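PDB 4QT9: putative glucoamylase from Bacteroides caccae ATCC 43185, which probably hydrolyses glycosidic bonds in a carbohydrate substrate, as a putative glucoamylase with an alpha/alpha-toroid fold. Local coordinates for residues 101-106 / 163-168; 150-153 / 158-161; 251-256 / 285-290; 47-52 / 113-118. All coordinates share one frame; numbering follows the deposited sequence.

Interaction 1: 101-106 / 163-168; sequences FLEKAD and AQRIDR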
loop_
_atom_site.group_PDB
_atom_site.type_symbol
_atom_site.label_atom_id
_atom_site.label_comp_id
_atom_site.label_asym_id
_atom_site.label_seq_id
_atom_site.Cartn_x
_atom_site.Cartn_y
_atom_site.Cartn_z
ATOM N N PHE A 101 -2.653 18.968 -8.638
ATOM C CA PHE A 101 -3.134 18.969 -7.248
ATOM C C PHE A 101 -1.962 18.834 -6.271
ATOM O O PHE A 101 -1.898 19.590 -5.307
ATOM C CB PHE A 101 -4.173 17.853 -6.988
ATOM C CG PHE A 101 -4.576 17.736 -5.531
ATOM C CD1 PHE A 101 -5.601 18.521 -5.006
ATOM C CD2 PHE A 101 -3.920 16.850 -4.676
ATOM C CE1 PHE A 101 -5.973 18.406 -3.661
ATOM C CE2 PHE A 101 -4.312 16.722 -3.338
ATOM C CZ PHE A 101 -5.323 17.511 -2.835
ATOM N N LEU A 102 -1.045 17.886 -6.512
ATOM C CA LEU A 102 0.102 17.638 -5.617
ATOM C C LEU A 102 1.085 18.821 -5.565
ATOM O O LEU A 102 1.762 19.020 -4.542
ATOM C CB LEU A 102 0.845 16.357 -6.012
ATOM C CG LEU A 102 0.050 15.043 -5.840
ATOM C CD1 LEU A 102 0.800 13.883 -6.435
ATOM C CD2 LEU A 102 -0.241 14.756 -4.370
ATOM N N GLU A 103 1.152 19.615 -6.660
ATOM C CA GLU A 103 2.034 20.778 -6.725
ATOM C C GLU A 103 1.477 21.909 -5.857
ATOM O O GLU A 103 2.245 22.746 -5.385
ATOM C CB GLU A 103 2.203 21.266 -8.178
ATOM C CG GLU A 103 2.965 20.316 -9.094
ATOM C CD GLU A 103 3.005 20.711 -10.561
ATOM O OE1 GLU A 103 2.030 21.333 -11.048
ATOM O OE2 GLU A 103 4.001 20.362 -11.236
ATOM N N LYS A 104 0.152 21.892 -5.608
ATOM C CA LYS A 104 -0.575 22.921 -4.861
ATOM C C LYS A 104 -0.951 22.539 -3.419
ATOM O O LYS A 104 -0.997 23.428 -2.566
ATOM C CB LYS A 104 -1.862 23.300 -5.632
ATOM C CG LYS A 104 -1.560 24.194 -6.849
ATOM C CD LYS A 104 -2.596 24.103 -7.985
ATOM C CE LYS A 104 -3.734 25.094 -7.867
ATOM N NZ LYS A 104 -4.508 25.204 -9.136
ATOM N N ALA A 105 -1.227 21.242 -3.148
ATOM C CA ALA A 105 -1.694 20.748 -1.847
ATOM C C ALA A 105 -0.667 20.974 -0.760
ATOM O O ALA A 105 0.511 21.074 -1.067
ATOM C CB ALA A 105 -2.037 19.278 -1.942
ATOM N N ASP A 106 -1.115 21.083 0.506
ATOM C CA ASP A 106 -0.249 21.289 1.678
ATOM C C ASP A 106 0.831 20.236 1.806
ATOM O O ASP A 106 0.568 19.058 1.621
ATOM C CB ASP A 106 -1.081 21.293 2.968
ATOM C CG ASP A 106 -1.933 22.526 3.157
ATOM O OD1 ASP A 106 -1.784 23.485 2.349
ATOM O OD2 ASP A 106 -2.749 22.545 4.120
ATOM N N ALA A 163 6.592 13.828 -16.528
ATOM C CA ALA A 163 7.640 13.141 -15.768
ATOM C C ALA A 163 8.536 14.146 -15.039
ATOM O O ALA A 163 8.816 13.970 -13.853
ATOM C CB ALA A 163 8.478 12.251 -16.686
ATOM N N GLN A 164 8.947 15.226 -15.741
ATOM C CA GLN A 164 9.804 16.281 -15.195
ATOM C C GLN A 164 9.137 16.935 -13.960
ATOM O O GLN A 164 9.814 17.216 -12.981
ATOM C CB GLN A 164 10.098 17.307 -16.303
ATOM C CG GLN A 164 11.102 18.367 -15.954
ATOM C CD GLN A 164 11.442 19.248 -17.136
ATOM O OE1 GLN A 164 11.173 20.451 -17.130
ATOM N NE2 GLN A 164 12.063 18.673 -18.167
ATOM N N ARG A 165 7.796 17.139 -14.005
ATOM C CA ARG A 165 7.035 17.722 -12.901
ATOM C C ARG A 165 7.007 16.748 -11.707
ATOM O O ARG A 165 7.104 17.173 -10.549
ATOM C CB ARG A 165 5.614 18.092 -13.381
ATOM C CG ARG A 165 5.636 19.379 -14.200
ATOM C CD ARG A 165 4.325 19.606 -14.864
ATOM N NE ARG A 165 3.269 19.961 -13.917
ATOM C CZ ARG A 165 1.973 19.924 -14.205
ATOM N NH1 ARG A 165 1.563 19.547 -15.405
ATOM N NH2 ARG A 165 1.077 20.289 -13.299
ATOM N N ILE A 166 6.939 15.440 -11.989
ATOM C CA ILE A 166 6.946 14.410 -10.958
ATOM C C ILE A 166 8.336 14.375 -10.268
ATOM O O ILE A 166 8.414 14.292 -9.023
ATOM C CB ILE A 166 6.551 13.030 -11.548
ATOM C CG1 ILE A 166 5.033 12.969 -11.804
ATOM C CG2 ILE A 166 6.979 11.888 -10.596
ATOM C CD1 ILE A 166 4.568 11.964 -12.847
ATOM N N ASP A 167 9.416 14.421 -11.070
ATOM C CA ASP A 167 10.782 14.410 -10.522
ATOM C C ASP A 167 11.005 15.606 -9.597
ATOM O O ASP A 167 11.656 15.445 -8.586
ATOM C CB ASP A 167 11.851 14.370 -11.621
ATOM C CG ASP A 167 13.251 14.018 -11.081
ATOM O OD1 ASP A 167 13.423 12.912 -10.544
ATOM O OD2 ASP A 167 14.158 14.844 -11.209
ATOM N N ARG A 168 10.423 16.776 -9.910
ATOM C CA ARG A 168 10.523 17.951 -9.042
ATOM C C ARG A 168 9.849 17.682 -7.673
ATOM O O ARG A 168 10.437 18.039 -6.653
ATOM C CB ARG A 168 9.925 19.206 -9.700
ATOM C CG ARG A 168 10.354 20.486 -8.981
ATOM C CD ARG A 168 9.458 21.672 -9.291
ATOM N NE ARG A 168 9.242 22.520 -8.115
ATOM C CZ ARG A 168 9.466 23.831 -8.074
ATOM N NH1 ARG A 168 9.912 24.470 -9.150
ATOM N NH2 ARG A 168 9.241 24.515 -6.959
HETATM O O HOH W 1 6.417 19.805 -9.690
#

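Interaction 2: 150-153 / 158-161; sequences QYYA and KEKA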
loop_
_atom_site.group_PDB
_atom_site.type_symbol
_atom_site.label_atom_id
_atom_site.label_comp_id
_atom_site.label_asym_id
_atom_site.label_seq_id
_atom_site.Cartn_x
_atom_site.Cartn_y
_atom_site.Cartn_z
ATOM N N GLN A 150 8.738 6.688 -14.524
ATOM C CA GLN A 150 9.426 5.731 -15.398
ATOM C C GLN A 150 8.569 5.336 -16.598
ATOM O O GLN A 150 9.115 5.118 -17.678
ATOM C CB GLN A 150 9.897 4.502 -14.614
ATOM C CG GLN A 150 11.073 4.843 -13.670
ATOM C CD GLN A 150 12.248 5.456 -14.372
ATOM O OE1 GLN A 150 12.498 6.659 -14.276
ATOM N NE2 GLN A 150 12.963 4.650 -15.121
ATOM N N TYR A 151 7.241 5.314 -16.438
ATOM C CA TYR A 151 6.343 5.002 -17.535
ATOM C C TYR A 151 6.361 6.109 -18.603
ATOM O O TYR A 151 6.336 5.805 -19.792
ATOM C CB TYR A 151 4.916 4.823 -16.993
ATOM C CG TYR A 151 3.942 4.214 -17.974
ATOM C CD1 TYR A 151 3.971 2.850 -18.260
ATOM C CD2 TYR A 151 2.938 4.982 -18.556
ATOM C CE1 TYR A 151 3.037 2.269 -19.119
ATOM C CE2 TYR A 151 1.993 4.412 -19.417
ATOM C CZ TYR A 151 2.044 3.052 -19.691
ATOM O OH TYR A 151 1.137 2.468 -20.554
ATOM N N TYR A 152 6.412 7.385 -18.176
ATOM C CA TYR A 152 6.376 8.556 -19.059
ATOM C C TYR A 152 7.755 9.144 -19.434
ATOM O O TYR A 152 7.818 9.972 -20.356
ATOM C CB TYR A 152 5.527 9.653 -18.410
ATOM C CG TYR A 152 4.019 9.424 -18.446
ATOM C CD1 TYR A 152 3.435 8.605 -19.414
ATOM C CD2 TYR A 152 3.171 10.116 -17.588
ATOM C CE1 TYR A 152 2.052 8.458 -19.505
ATOM C CE2 TYR A 152 1.786 9.969 -17.662
ATOM C CZ TYR A 152 1.230 9.127 -18.614
ATOM O OH TYR A 152 -0.137 8.967 -18.663
ATOM N N ALA A 153 8.852 8.718 -18.764
ATOM C CA ALA A 153 10.206 9.271 -18.991
ATOM C C ALA A 153 10.674 9.191 -20.438
ATOM O O ALA A 153 11.449 10.052 -20.862
ATOM C CB ALA A 153 11.227 8.581 -18.094
ATOM N N LYS A 158 4.793 15.699 -24.241
ATOM C CA LYS A 158 3.815 16.044 -23.204
ATOM C C LYS A 158 3.940 15.108 -22.009
ATOM O O LYS A 158 3.785 15.547 -20.865
ATOM C CB LYS A 158 2.398 16.002 -23.772
ATOM C CG LYS A 158 2.230 16.943 -24.966
ATOM C CD LYS A 158 0.800 17.019 -25.441
ATOM C CE LYS A 158 0.318 15.789 -26.154
ATOM N NZ LYS A 158 -1.152 15.836 -26.378
ATOM N N GLU A 159 4.227 13.823 -22.278
ATOM C CA GLU A 159 4.457 12.791 -21.261
ATOM C C GLU A 159 5.758 13.074 -20.504
ATOM O O GLU A 159 5.752 13.019 -19.272
ATOM C CB GLU A 159 4.494 11.408 -21.905
ATOM C CG GLU A 159 3.097 10.878 -22.203
ATOM C CD GLU A 159 2.987 9.734 -23.197
ATOM O OE1 GLU A 159 3.975 9.449 -23.913
ATOM O OE2 GLU A 159 1.889 9.140 -23.277
ATOM N N LYS A 160 6.860 13.408 -21.235
ATOM C CA LYS A 160 8.166 13.750 -20.637
ATOM C C LYS A 160 8.046 15.006 -19.748
ATOM O O LYS A 160 8.676 15.062 -18.704
ATOM C CB LYS A 160 9.248 13.973 -21.707
ATOM C CG LYS A 160 9.661 12.733 -22.517
ATOM C CD LYS A 160 10.984 13.014 -23.254
ATOM C CE LYS A 160 11.029 12.825 -24.751
ATOM N NZ LYS A 160 10.979 11.397 -25.160
ATOM N N ALA A 161 7.214 15.993 -20.140
ATOM C CA ALA A 161 6.980 17.191 -19.321
ATOM C C ALA A 161 6.280 16.809 -18.003
ATOM O O ALA A 161 6.599 17.366 -16.947
ATOM C CB ALA A 161 6.139 18.205 -20.093
#

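Interaction 3: 251-256 / 285-290; sequences LRYQGT and FHEMRN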
loop_
_atom_site.group_PDB
_atom_site.type_symbol
_atom_site.label_atom_id
_atom_site.label_comp_id
_atom_site.label_asym_id
_atom_site.label_seq_id
_atom_site.Cartn_x
_atom_site.Cartn_y
_atom_site.Cartn_z
ATOM N N LEU A 251 11.929 -12.581 10.593
ATOM C CA LEU A 251 11.998 -11.243 11.166
ATOM C C LEU A 251 11.229 -11.060 12.458
ATOM O O LEU A 251 10.298 -11.816 12.744
ATOM C CB LEU A 251 11.459 -10.209 10.132
ATOM C CG LEU A 251 12.102 -10.231 8.745
ATOM C CD1 LEU A 251 11.424 -9.271 7.826
ATOM C CD2 LEU A 251 13.626 -9.938 8.817
ATOM N N ARG A 252 11.596 -9.989 13.200
ATOM C CA ARG A 252 10.896 -9.507 14.376
ATOM C C ARG A 252 9.769 -8.583 13.880
ATOM O O ARG A 252 10.056 -7.539 13.303
ATOM C CB ARG A 252 11.858 -8.744 15.313
ATOM C CG ARG A 252 11.110 -8.005 16.433
ATOM C CD ARG A 252 11.904 -6.869 17.049
ATOM N NE ARG A 252 12.293 -5.826 16.093
ATOM C CZ ARG A 252 13.176 -4.873 16.371
ATOM N NH1 ARG A 252 13.741 -4.811 17.571
ATOM N NH2 ARG A 252 13.500 -3.970 15.452
ATOM N N TYR A 253 8.504 -8.969 14.090
ATOM C CA TYR A 253 7.341 -8.160 13.713
ATOM C C TYR A 253 7.026 -7.250 14.901
ATOM O O TYR A 253 7.016 -7.699 16.042
ATOM C CB TYR A 253 6.155 -9.070 13.303
ATOM C CG TYR A 253 6.429 -9.788 11.997
ATOM C CD1 TYR A 253 7.252 -10.916 11.953
ATOM C CD2 TYR A 253 5.924 -9.309 10.800
ATOM C CE1 TYR A 253 7.589 -11.523 10.744
ATOM C CE2 TYR A 253 6.249 -9.909 9.584
ATOM C CZ TYR A 253 7.088 -11.013 9.560
ATOM O OH TYR A 253 7.381 -11.604 8.356
ATOM N N GLN A 254 6.810 -5.976 14.648
ATOM C CA GLN A 254 6.580 -5.004 15.714
ATOM C C GLN A 254 5.320 -5.276 16.531
ATOM O O GLN A 254 4.223 -5.139 16.015
ATOM C CB GLN A 254 6.532 -3.581 15.132
ATOM C CG GLN A 254 7.922 -3.058 14.817
ATOM C CD GLN A 254 8.732 -2.776 16.048
ATOM O OE1 GLN A 254 8.214 -2.293 17.051
ATOM N NE2 GLN A 254 10.034 -3.016 15.989
ATOM N N GLY A 255 5.506 -5.646 17.799
ATOM C CA GLY A 255 4.409 -5.894 18.739
ATOM C C GLY A 255 3.499 -7.075 18.448
ATOM O O GLY A 255 2.364 -7.103 18.933
ATOM N N THR A 256 3.990 -8.074 17.676
ATOM C CA THR A 256 3.226 -9.250 17.269
ATOM C C THR A 256 4.143 -10.396 16.799
ATOM O O THR A 256 5.318 -10.160 16.485
ATOM C CB THR A 256 2.202 -8.859 16.178
ATOM O OG1 THR A 256 1.440 -10.010 15.818
ATOM C CG2 THR A 256 2.839 -8.224 14.936
ATOM N N PHE A 285 11.011 -12.379 -0.604
ATOM C CA PHE A 285 9.921 -13.151 -1.228
ATOM C C PHE A 285 9.437 -14.305 -0.317
ATOM O O PHE A 285 8.227 -14.471 -0.122
ATOM C CB PHE A 285 10.351 -13.733 -2.597
ATOM C CG PHE A 285 9.224 -14.464 -3.292
ATOM C CD1 PHE A 285 8.281 -13.768 -4.040
ATOM C CD2 PHE A 285 9.060 -15.840 -3.133
ATOM C CE1 PHE A 285 7.218 -14.441 -4.654
ATOM C CE2 PHE A 285 7.991 -16.505 -3.730
ATOM C CZ PHE A 285 7.083 -15.805 -4.500
ATOM N N HIS A 286 10.392 -15.110 0.202
ATOM C CA HIS A 286 10.054 -16.253 1.035
ATOM C C HIS A 286 9.553 -15.810 2.407
ATOM O O HIS A 286 8.664 -16.454 2.932
ATOM C CB HIS A 286 11.225 -17.232 1.125
ATOM C CG HIS A 286 11.448 -17.951 -0.168
ATOM N ND1 HIS A 286 12.452 -17.577 -1.036
ATOM C CD2 HIS A 286 10.722 -18.938 -0.742
ATOM C CE1 HIS A 286 12.344 -18.379 -2.079
ATOM N NE2 HIS A 286 11.319 -19.217 -1.946
ATOM N N GLU A 287 10.025 -14.673 2.936
ATOM C CA GLU A 287 9.528 -14.162 4.220
ATOM C C GLU A 287 8.052 -13.778 4.112
ATOM O O GLU A 287 7.244 -14.192 4.942
ATOM C CB GLU A 287 10.371 -12.956 4.718
ATOM C CG GLU A 287 9.942 -12.424 6.084
ATOM C CD GLU A 287 10.042 -13.366 7.278
ATOM O OE1 GLU A 287 10.674 -14.443 7.167
ATOM O OE2 GLU A 287 9.529 -12.989 8.355
HETATM N N MSE A 288 7.704 -13.050 3.058
HETATM C CA MSE A 288 6.346 -12.558 2.796
HETATM C C MSE A 288 5.406 -13.678 2.364
HETATM O O MSE A 288 4.210 -13.619 2.682
HETATM C CB MSE A 288 6.364 -11.410 1.777
HETATM C CG MSE A 288 7.117 -10.162 2.279
HETATM SE SE MSE A 288 6.940 -9.742 4.233
HETATM C CE MSE A 288 8.876 -9.270 4.558
ATOM N N ARG A 289 5.942 -14.701 1.662
ATOM C CA ARG A 289 5.165 -15.875 1.281
ATOM C C ARG A 289 4.797 -16.621 2.573
ATOM O O ARG A 289 3.646 -17.015 2.740
ATOM C CB ARG A 289 5.943 -16.775 0.302
ATOM C CG ARG A 289 5.218 -18.071 -0.068
ATOM C CD ARG A 289 6.016 -18.935 -1.020
ATOM N NE ARG A 289 5.525 -20.318 -1.024
ATOM C CZ ARG A 289 4.570 -20.780 -1.828
ATOM N NH1 ARG A 289 3.977 -19.971 -2.701
ATOM N NH2 ARG A 289 4.196 -22.051 -1.762
ATOM N N ASN A 290 5.762 -16.740 3.515
ATOM C CA ASN A 290 5.522 -17.421 4.791
ATOM C C ASN A 290 4.533 -16.669 5.649
ATOM O O ASN A 290 3.718 -17.306 6.301
ATOM C CB ASN A 290 6.819 -17.661 5.551
ATOM C CG ASN A 290 7.499 -18.890 5.056
ATOM O OD1 ASN A 290 7.053 -19.516 4.082
ATOM N ND2 ASN A 290 8.574 -19.271 5.717
#

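Interaction 4: 47-52 / 113-118; sequences APERYH and PHWWYG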
loop_
_atom_site.group_PDB
_atom_site.type_symbol
_atom_site.label_atom_id
_atom_site.label_comp_id
_atom_site.label_asym_id
_atom_site.label_seq_id
_atom_site.Cartn_x
_atom_site.Cartn_y
_atom_site.Cartn_z
ATOM N N ALA A 47 -7.649 9.513 -5.037
ATOM C CA ALA A 47 -8.384 8.510 -4.317
ATOM C C ALA A 47 -8.951 9.032 -3.005
ATOM O O ALA A 47 -8.183 9.451 -2.127
ATOM C CB ALA A 47 -7.463 7.319 -4.035
ATOM N N PRO A 48 -10.282 8.968 -2.822
ATOM C CA PRO A 48 -10.840 9.314 -1.500
ATOM C C PRO A 48 -10.466 8.218 -0.501
ATOM O O PRO A 48 -10.278 7.074 -0.913
ATOM C CB PRO A 48 -12.363 9.352 -1.745
ATOM C CG PRO A 48 -12.585 8.451 -2.909
ATOM C CD PRO A 48 -11.322 8.458 -3.750
ATOM N N GLU A 49 -10.359 8.550 0.797
ATOM C CA GLU A 49 -10.047 7.579 1.841
ATOM C C GLU A 49 -11.015 6.370 1.718
ATOM O O GLU A 49 -10.577 5.220 1.717
ATOM C CB GLU A 49 -10.161 8.251 3.234
ATOM C CG GLU A 49 -9.968 7.311 4.424
ATOM C CD GLU A 49 -8.609 6.640 4.522
ATOM O OE1 GLU A 49 -7.575 7.345 4.448
ATOM O OE2 GLU A 49 -8.578 5.401 4.693
ATOM N N ARG A 50 -12.315 6.663 1.540
ATOM C CA ARG A 50 -13.390 5.689 1.463
ATOM C C ARG A 50 -14.447 6.033 0.397
ATOM O O ARG A 50 -14.614 7.202 0.015
ATOM C CB ARG A 50 -14.082 5.573 2.842
ATOM C CG ARG A 50 -14.966 6.762 3.264
ATOM C CD ARG A 50 -15.190 6.783 4.761
ATOM N NE ARG A 50 -14.092 7.464 5.461
ATOM C CZ ARG A 50 -13.248 6.910 6.328
ATOM N NH1 ARG A 50 -13.330 5.611 6.618
ATOM N NH2 ARG A 50 -12.321 7.647 6.918
ATOM N N TYR A 51 -15.188 5.001 -0.035
ATOM C CA TYR A 51 -16.314 5.107 -0.957
ATOM C C TYR A 51 -17.441 4.234 -0.421
ATOM O O TYR A 51 -17.258 3.026 -0.250
ATOM C CB TYR A 51 -15.929 4.715 -2.398
ATOM C CG TYR A 51 -17.012 5.067 -3.393
ATOM C CD1 TYR A 51 -18.110 4.230 -3.583
ATOM C CD2 TYR A 51 -16.966 6.254 -4.107
ATOM C CE1 TYR A 51 -19.150 4.587 -4.433
ATOM C CE2 TYR A 51 -17.995 6.621 -4.968
ATOM C CZ TYR A 51 -19.082 5.778 -5.139
ATOM O OH TYR A 51 -20.080 6.125 -6.025
ATOM N N HIS A 52 -18.566 4.854 -0.084
ATOM C CA HIS A 52 -19.727 4.140 0.467
ATOM C C HIS A 52 -20.849 4.132 -0.558
ATOM O O HIS A 52 -21.388 5.191 -0.890
ATOM C CB HIS A 52 -20.186 4.751 1.822
ATOM C CG HIS A 52 -19.147 4.649 2.921
ATOM N ND1 HIS A 52 -19.374 5.179 4.180
ATOM C CD2 HIS A 52 -17.933 4.051 2.925
ATOM C CE1 HIS A 52 -18.313 4.873 4.901
ATOM N NE2 HIS A 52 -17.422 4.183 4.194
ATOM N N PRO A 113 0.719 15.189 3.950
ATOM C CA PRO A 113 -0.025 14.700 5.130
ATOM C C PRO A 113 -0.762 13.402 4.813
ATOM O O PRO A 113 -0.868 13.041 3.635
ATOM C CB PRO A 113 -1.047 15.809 5.369
ATOM C CG PRO A 113 -1.333 16.343 3.998
ATOM C CD PRO A 113 -0.006 16.308 3.292
ATOM N N HIS A 114 -1.332 12.739 5.838
ATOM C CA HIS A 114 -2.170 11.546 5.617
ATOM C C HIS A 114 -3.378 11.883 4.719
ATOM O O HIS A 114 -3.656 11.184 3.749
ATOM C CB HIS A 114 -2.690 10.991 6.947
ATOM C CG HIS A 114 -3.266 9.608 6.854
ATOM N ND1 HIS A 114 -2.898 8.636 7.742
ATOM C CD2 HIS A 114 -4.145 9.083 5.973
ATOM C CE1 HIS A 114 -3.549 7.544 7.382
ATOM N NE2 HIS A 114 -4.315 7.766 6.323
ATOM N N TRP A 115 -4.051 12.989 5.026
ATOM C CA TRP A 115 -5.254 13.435 4.312
ATOM C C TRP A 115 -5.245 14.896 3.908
ATOM O O TRP A 115 -4.709 15.730 4.629
ATOM C CB TRP A 115 -6.468 13.300 5.249
ATOM C CG TRP A 115 -6.948 11.922 5.588
ATOM C CD1 TRP A 115 -6.896 10.814 4.793
ATOM C CD2 TRP A 115 -7.759 11.570 6.719
ATOM N NE1 TRP A 115 -7.568 9.771 5.389
ATOM C CE2 TRP A 115 -8.119 10.209 6.570
ATOM C CE3 TRP A 115 -8.227 12.278 7.848
ATOM C CZ2 TRP A 115 -8.912 9.533 7.515
ATOM C CZ3 TRP A 115 -9.048 11.620 8.761
ATOM C CH2 TRP A 115 -9.375 10.264 8.596
ATOM N N TRP A 116 -5.951 15.203 2.820
ATOM C CA TRP A 116 -6.362 16.540 2.390
ATOM C C TRP A 116 -7.829 16.528 2.050
ATOM O O TRP A 116 -8.397 15.484 1.714
ATOM C CB TRP A 116 -5.651 17.080 1.127
ATOM C CG TRP A 116 -4.180 16.934 0.982
ATOM C CD1 TRP A 116 -3.236 17.878 1.263
ATOM C CD2 TRP A 116 -3.509 15.898 0.255
ATOM N NE1 TRP A 116 -1.996 17.445 0.849
ATOM C CE2 TRP A 116 -2.140 16.241 0.204
ATOM C CE3 TRP A 116 -3.920 14.668 -0.293
ATOM C CZ2 TRP A 116 -1.192 15.427 -0.417
ATOM C CZ3 TRP A 116 -2.974 13.857 -0.893
ATOM C CH2 TRP A 116 -1.631 14.251 -0.970
ATOM N N TYR A 117 -8.408 17.710 1.992
ATOM C CA TYR A 117 -9.712 17.947 1.398
ATOM C C TYR A 117 -9.372 18.092 -0.073
ATOM O O TYR A 117 -8.532 18.931 -0.410
ATOM C CB TYR A 117 -10.376 19.195 1.999
ATOM C CG TYR A 117 -10.643 19.078 3.483
ATOM C CD1 TYR A 117 -11.765 18.403 3.958
ATOM C CD2 TYR A 117 -9.818 19.710 4.410
ATOM C CE1 TYR A 117 -12.032 18.314 5.325
ATOM C CE2 TYR A 117 -10.078 19.637 5.779
ATOM C CZ TYR A 117 -11.188 18.940 6.232
ATOM O OH TYR A 117 -11.452 18.880 7.585
ATOM N N GLY A 118 -9.896 17.186 -0.899
ATOM C CA GLY A 118 -9.596 17.106 -2.330
ATOM C C GLY A 118 -9.937 18.325 -3.166
ATOM O O GLY A 118 -9.331 18.544 -4.222
#

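Interaction 1: 101-106 / 163-168
A bidentate salt bridge between E103 and R165 joins two helices at the surface of the protein, E103 lying near the C-terminal end of helix 88-104 and R165 within helix 157-172. R165 grips the carboxylate side-on: R165 NH2 donates to E103 OE1 over 2.7 Å, while R165 NE donates to E103 OE2 over 2.8 Å. Both bonds are almost straight, and both oxygens lie close to the guanidinium plane, so the arginine uses its N-H directions well. The fit is less regular from the other partner, because the two planes are 40° apart. OE1 is met from above the carboxylate plane, whereas OE2 is met on its syn side. The bend of R165 about CG-CD (chi3 70°) turns NE and NH2 toward the glutamate, whose chain runs out extended beyond CG and crosses the arginine at about a right angle. In this alpha/alpha toroid, whose wall is built of packed helices, such long polar side chains can span neighbours 8.5 Å apart at their CA atoms at the protein surface. Helix 88-104 supplies further partners: R165 NH1 forms a salt bridge with E96, and NH2 is also bonded to the S100 hydroxyl. With carboxylates at both NH groups, the positive charge is probably well balanced, and the guanidinium is held against rotation. A water extends the link to the backbone, donating to E103 OE2 and to R165 O, each 2.9 Å from its oxygen. The side chains of R165 and I166 also touch V99 of helix 88-104.

Interaction 2: 150-153 / 158-161
Y152 and E159 face each other across an alpha-alpha hairpin, the building unit of the alpha/alpha toroid: Y152 lies near the end of the outgoing helix 135-152, a short turn follows, and helix 157-172 starts back just ahead of the glutamate. On the returning helix, the side chain of K158 touches L92 of helix 88-104 and leaves the hairpin contact to its successors. E159 carries most of it. Its CG sits over one face of the Y152 ring, 4.0 Å from the centroid, in a CH-pi contact. Since the glutamate chain stays extended beyond CG (chi2 162°), the carboxylate continues alongside the ring with its plane only 17° from the ring plane, and E159 OE2 comes to 3.8 Å from Y152 CE1. A glutamate suits this buried place because its methylenes can cover an aromatic face while its acid end is paired elsewhere: OE1 forms a salt bridge with R88 and accepts from the backbone N of N156. On the backbone side, E159 O lies 3.5 Å from Y152 CB. Because the tyrosine ring also packs on I81, L92 and M95, an alanine here would probably open a gap among three helices and leave the E159 methylenes without the face they cover. K160 comes next, at the solvent edge. Its long chain bends at its far end, which suits it to bridging the turn: NZ reaches G155 O, while nearer the backbone the methylenes run beside the carbonyl of A153, K160 CG at 3.6 Å and CD at 3.8 Å from A153 O.

Interaction 3: 251-256 / 285-290
E287 OE2 receives two donors from segment 251-256: the hydroxyl of Y253 at 2.6 Å and, more weakly, the backbone N of L251 at 3.3 Å. The tyrosine comes from the opposite direction, and its hydroxyl meets OE2 on the anti side, tilted out of the carboxylate plane. OE2 lies at the ring edge, near its plane, and the two planes are only 22° apart. E287 CG lies opposite its backbone N (chi1 -177°), beside the carbonyl carbon, and the chain bends at chi2 to carry the acid group out to the loop. The other oxygen, OE1, accepts from the backbone N of H250, which gives both oxygens of this buried carboxylate a partner. Glutamate fits here because it can serve two successive peptide N-H groups and a phenol at once. Around this polar centre the packing is apolar: L251 CD1 touches E287 CG at 3.9 Å and the terminal CE of selenomethionine M288 at 4.1 Å, and both L251 and M288 also rest on Y205. Beyond Y253 the chain reverses in a type II beta turn, where G255 takes the positive phi of the third position. The contact thus docks the end of strand 247-251 and its loop onto helix 284-301, a strand-to-helix junction within an alpha/alpha toroid.

Interaction 4: 47-52 / 113-118
E49 and W115 join two short strand regions that lie between helices of the alpha/alpha toroid: E49 immediately precedes strand 50-52, which pairs with 389-391, and W115 begins strand 115-117, the middle strand between 64-66 and 123-124. From its base, E49 CB lies 3.7 Å from W115 NE1. E49 CG, placed anti to the backbone N (chi1 175°), passes 4.0 Å from W115 CZ2 and also lies over the rim of one face of the R50 guanidinium. A bend at chi2 brings CD to the indole edge in the ring plane. At the tip, E49 OE1 accepts a short, nearly linear hydrogen bond (173°) from W115 NE1, 2.6 Å away. The donor meets OE1 on the anti side, and the carboxylate is turned 63° from the indole. H114 NE2 stands 3.8 Å from E49 OE1, too far for a bond. Tryptophan suits this buried place by combining a broad apolar ring, packed on V64 and K124, with a single N-H; a phenylalanine in its place would probably leave OE1 without that donor. R50, whose charge is paired with D61, approaches the indole obliquely, with R50 NH2 3.9 Å from W115 CZ2.

Overall arrangement
Interactions 1 and 2 lie together toward the outside of the toroid and share helix 157-172; they touch where A163 packs against the end of 150-153. Interaction 1 is a charged, water-assisted surface bridge, whereas interaction 2 is partly buried and relies on methylenes against an aromatic face. Interactions 3 and 4 are nearer the chain's centre, on opposite sides of it, their centres about 29 Å apart. Each uses a glutamate oxygen to accept from an uncharged donor, a phenol and a peptide N-H in the fully buried interaction 3, an indole N-H in the partly buried interaction 4. Interaction 4 adjoins interaction 1, the W116 indole reaching D106 O as helix 88-104 leads toward strand 115-117.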